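Local coordinates for protein ADP-dependent (S)-NAD(P)H-hydrate dehydratase (Streptococcus mutans, PDB 3BGK) that probably repairs hydrated NAD(P)H by dehydrating the S-form of NAD(P)HX, using ADP and yielding AMP, at residues Met35-Asp38 against Asp39-Lys43; Val129-Gly132 against Pro133-Glu137. All blocks are in the same frame, centred on the assembly; numbering follows the deposited sequence.

Contact 1: Met35-Asp38 against Asp39-Lys43; sequences MIID and DLLTK. With K (potassium ion), chain C.
Two donors of Thr42 reach Asp38 O from opposite faces of the flat carbonyl group. The amide Thr42 N lies 3.3 Å from Asp38 O, close to the carbonyl plane (20° of tilt), in the first bond of a helical turn. The hydroxyl comes in more steeply from the other face, with Thr42 OG1 3.1 Å from Asp38 O; chi1 of -57° sets it beside its own backbone N, where both donors can share one acceptor. The second flat group, the Asp38 carboxylate, folds over the opening turn. Its OD2 lies near the amides there, 3.5 Å from Leu41 N, without a clear hydrogen bond to it, while OD1 touches the Leu40 side chain where the two cross at an angle, 3.9 Å from Leu40 CD1. Asp38 is the N-cap residue, and the first-turn amides and helix dipole would be expected to steady its charge. The carboxylate of Asp39 is a like charge close by, but a long salt bridge to Lys43, one turn on, may offset it. On the apolar side Ile37 CG2 packs on Leu41 CD1 at 4.2 Å. Lys43 O, 2.7 Å from the potassium ion, binds it together with Ile46 O. Behind the turn, Ile37 and Thr42 rest on Phe277 of helix 268-287 and Thr42 also on Met309 of helix 295-310, while backbone bonds of Met35 and Ile37 join the short edge strand 36-37 to strand 233-237.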
loop_
_atom_site.group_PDB
_atom_site.type_symbol
_atom_site.label_atom_id
_atom_site.label_comp_id
_atom_site.label_asym_id
_atom_site.label_seq_id
_atom_site.Cartn_x
_atom_site.Cartn_y
_atom_site.Cartn_z
HETATM N N MSE A 35 10.543 -14.274 38.409
HETATM C CA MSE A 35 9.461 -13.236 38.466
HETATM C C MSE A 35 8.630 -13.126 37.184
HETATM O O MSE A 35 9.089 -13.466 36.089
HETATM C CB MSE A 35 10.024 -11.858 38.845
HETATM C CG MSE A 35 11.241 -11.413 38.036
HETATM SE SE MSE A 35 11.316 -9.486 37.739
HETATM C CE MSE A 35 10.962 -8.866 39.571
ATOM N N ILE A 36 7.402 -12.639 37.342
ATOM C CA ILE A 36 6.437 -12.555 36.249
ATOM C C ILE A 36 6.294 -11.121 35.722
ATOM O O ILE A 36 6.104 -10.176 36.492
ATOM C CB ILE A 36 5.055 -13.145 36.662
ATOM C CG1 ILE A 36 3.991 -12.841 35.595
ATOM C CG2 ILE A 36 4.647 -12.659 38.066
ATOM C CD1 ILE A 36 2.554 -13.146 36.002
ATOM N N ILE A 37 6.397 -10.974 34.405
ATOM C CA ILE A 37 6.240 -9.683 33.754
ATOM C C ILE A 37 4.764 -9.490 33.448
ATOM O O ILE A 37 4.173 -10.255 32.681
ATOM C CB ILE A 37 7.084 -9.582 32.447
ATOM C CG1 ILE A 37 8.510 -10.128 32.645
ATOM C CG2 ILE A 37 7.093 -8.153 31.909
ATOM C CD1 ILE A 37 9.347 -9.440 33.736
ATOM N N ASP A 38 4.171 -8.474 34.067
ATOM C CA ASP A 38 2.755 -8.174 33.871
ATOM C C ASP A 38 2.524 -6.724 33.450
ATOM O O ASP A 38 3.465 -6.025 33.066
ATOM C CB ASP A 38 1.936 -8.535 35.121
ATOM C CG ASP A 38 2.418 -7.824 36.379
ATOM O OD1 ASP A 38 1.705 -7.909 37.404
ATOM O OD2 ASP A 38 3.497 -7.192 36.359
ATOM N N ASP A 39 1.273 -6.281 33.521
ATOM C CA ASP A 39 0.903 -4.950 33.080
ATOM C C ASP A 39 1.404 -3.862 34.021
ATOM O O ASP A 39 1.751 -2.771 33.575
ATOM C CB ASP A 39 -0.613 -4.838 32.859
ATOM C CG ASP A 39 -1.432 -5.154 34.110
ATOM O OD1 ASP A 39 -0.917 -5.801 35.053
ATOM O OD2 ASP A 39 -2.614 -4.756 34.140
ATOM N N LEU A 40 1.452 -4.172 35.317
ATOM C CA LEU A 40 1.907 -3.219 36.328
ATOM C C LEU A 40 3.365 -2.827 36.100
ATOM O O LEU A 40 3.741 -1.668 36.298
ATOM C CB LEU A 40 1.710 -3.776 37.744
ATOM C CG LEU A 40 0.331 -4.354 38.109
ATOM C CD1 LEU A 40 0.333 -4.962 39.512
ATOM C CD2 LEU A 40 -0.791 -3.329 37.967
ATOM N N LEU A 41 4.180 -3.787 35.679
ATOM C CA LEU A 41 5.554 -3.497 35.307
ATOM C C LEU A 41 5.560 -2.621 34.057
ATOM O O LEU A 41 6.276 -1.622 33.995
ATOM C CB LEU A 41 6.345 -4.791 35.081
ATOM C CG LEU A 41 7.875 -4.758 34.893
ATOM C CD1 LEU A 41 8.274 -4.427 33.459
ATOM C CD2 LEU A 41 8.572 -3.824 35.873
ATOM N N THR A 42 4.747 -3.001 33.073
ATOM C CA THR A 42 4.652 -2.288 31.799
ATOM C C THR A 42 4.125 -0.865 31.998
ATOM O O THR A 42 4.630 0.078 31.383
ATOM C CB THR A 42 3.792 -3.089 30.801
ATOM O OG1 THR A 42 4.371 -4.387 30.636
ATOM C CG2 THR A 42 3.720 -2.402 29.444
ATOM N N LYS A 43 3.131 -0.715 32.874
ATOM C CA LYS A 43 2.647 0.597 33.292
ATOM C C LYS A 43 3.717 1.396 34.030
ATOM O O LYS A 43 3.676 2.630 34.027
ATOM C CB LYS A 43 1.404 0.489 34.177
ATOM C CG LYS A 43 0.134 0.082 33.454
ATOM C CD LYS A 43 -1.051 0.090 34.413
ATOM C CE LYS A 43 -1.974 -1.107 34.199
ATOM N NZ LYS A 43 -2.640 -1.124 32.863
HETATM K K K C . 2.435 4.945 33.505
#

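Contact 2: Val129-Gly132 against Pro133-Glu137; sequences VLMG and PGLAE
Leu135 folds back over the residues that lead into its own turn. CB sits over the carbonyl of Gly132, with Leu135 CB 3.4 Å from Gly132 O. CG then stands anti to the backbone N (chi1 -173°), which sends the branch back toward the strand. At the tip, Leu135 CD2 meets the Met131 side chain, 3.9 Å from Met131 CG, and passes 4.2 Å from Gly132 CA. Further out, the leucine packs against Ala141 of helix 139-151 and Ala164 and Leu167 of helix 163-170. Met131, a selenomethionine, runs on from the contact to Phe145 and Val148. The proline ring lies beside another residue of the strand, Pro133 CD being 4.1 Å from Leu130 CD1. Backbone geometry completes the bend: Leu135 N bonds Gly132 O at 3.0 Å, nearly straight at hydrogen (170°), although the donor stands well above the carbonyl plane. Gly132 has a positive phi of 138°, a conformation in which a side chain would collide with the carbonyl O of Met131. The bond closes a type II beta turn with Pro133 and Gly134 at its corners, the classic proline-glycine pairing for this turn. It lies at the C-terminal end of strand 128-131, where the chain begins a beta-alpha-beta crossover through helix 139-151 to parallel strand 157-161. That end of the sheet also holds the predicted substrate site: Gly134 probably binds (6S)-NADPHX, and Asp251 and Ala73, also predicted to bind this substrate, lie near the turn, consistent with an active-site turn at the C-terminal edge of the sheet in the ribokinase-like fold of the Carb_kinase family.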
loop_
_atom_site.group_PDB
_atom_site.type_symbol
_atom_site.label_atom_id
_atom_site.label_comp_id
_atom_site.label_asym_id
_atom_site.label_seq_id
_atom_site.Cartn_x
_atom_site.Cartn_y
_atom_site.Cartn_z
ATOM N N VAL A 129 21.097 -0.066 17.656
ATOM C CA VAL A 129 21.280 -0.772 16.392
ATOM C C VAL A 129 20.664 -2.165 16.475
ATOM O O VAL A 129 21.105 -3.011 17.261
ATOM C CB VAL A 129 22.770 -0.830 15.948
ATOM C CG1 VAL A 129 22.934 -1.667 14.669
ATOM C CG2 VAL A 129 23.319 0.579 15.730
ATOM N N LEU A 130 19.616 -2.382 15.682
ATOM C CA LEU A 130 18.974 -3.684 15.603
ATOM C C LEU A 130 19.417 -4.383 14.329
ATOM O O LEU A 130 18.989 -4.041 13.227
ATOM C CB LEU A 130 17.442 -3.570 15.669
ATOM C CG LEU A 130 16.579 -4.784 15.287
ATOM C CD1 LEU A 130 16.974 -6.075 16.024
ATOM C CD2 LEU A 130 15.112 -4.478 15.506
HETATM N N MSE A 131 20.276 -5.376 14.489
HETATM C CA MSE A 131 20.774 -6.115 13.352
HETATM C C MSE A 131 20.267 -7.548 13.401
HETATM O O MSE A 131 20.304 -8.184 14.446
HETATM C CB MSE A 131 22.293 -6.069 13.352
HETATM C CG MSE A 131 22.950 -6.711 12.154
HETATM SE SE MSE A 131 24.887 -6.743 12.367
HETATM C CE MSE A 131 25.009 -7.340 14.221
ATOM N N GLY A 132 19.764 -8.044 12.275
ATOM C CA GLY A 132 19.471 -9.466 12.161
ATOM C C GLY A 132 18.196 -9.921 11.479
ATOM O O GLY A 132 18.212 -10.952 10.801
ATOM N N PRO A 133 17.077 -9.192 11.671
ATOM C CA PRO A 133 15.838 -9.700 11.069
ATOM C C PRO A 133 15.911 -9.697 9.542
ATOM O O PRO A 133 15.968 -8.639 8.917
ATOM C CB PRO A 133 14.752 -8.743 11.594
ATOM C CG PRO A 133 15.466 -7.525 12.048
ATOM C CD PRO A 133 16.866 -7.931 12.413
ATOM N N GLY A 134 15.946 -10.892 8.960
ATOM C CA GLY A 134 16.061 -11.046 7.515
ATOM C C GLY A 134 17.438 -10.756 6.942
ATOM O O GLY A 134 17.588 -10.614 5.726
ATOM N N LEU A 135 18.446 -10.674 7.811
ATOM C CA LEU A 135 19.822 -10.399 7.393
ATOM C C LEU A 135 20.374 -11.487 6.464
ATOM O O LEU A 135 21.181 -11.202 5.578
ATOM C CB LEU A 135 20.733 -10.241 8.623
ATOM C CG LEU A 135 22.195 -9.784 8.467
ATOM C CD1 LEU A 135 22.292 -8.389 7.855
ATOM C CD2 LEU A 135 22.918 -9.819 9.800
ATOM N N ALA A 136 19.918 -12.722 6.675
ATOM C CA ALA A 136 20.465 -13.915 6.014
ATOM C C ALA A 136 21.925 -14.164 6.417
ATOM O O ALA A 136 22.424 -13.562 7.377
ATOM C CB ALA A 136 20.295 -13.847 4.484
ATOM N N GLU A 137 22.597 -15.060 5.696
ATOM C CA GLU A 137 23.922 -15.530 6.100
ATOM C C GLU A 137 24.956 -15.523 4.977
ATOM O O GLU A 137 26.086 -15.976 5.175
ATOM C CB GLU A 137 23.823 -16.920 6.747
ATOM C CG GLU A 137 23.252 -16.880 8.161
ATOM C CD GLU A 137 22.991 -18.251 8.752
ATOM O OE1 GLU A 137 23.946 -19.054 8.869
ATOM O OE2 GLU A 137 21.825 -18.516 9.120
#

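From the modelled N terminus the chain first makes contact 1, turning from strand 36-37 at one border of the mixed sheet into helix 39-45. After further strands and helices it reaches contact 2, the tight turn that ends the interior strand 128-131. The contacts are in series, neither nesting nor crossing, and each closes a bend within one continuous run of chain. Contacts 1 and 2 lie on opposite sides of the chain's centre, their centres about 29 Å and their nearest atoms about 18 Å apart, and do not touch; what they have in common is the sheet that both reach. Contact 1 ties its border to helices 268-287 and 295-310; contact 2 ties its interior to helices 139-151 and 163-170.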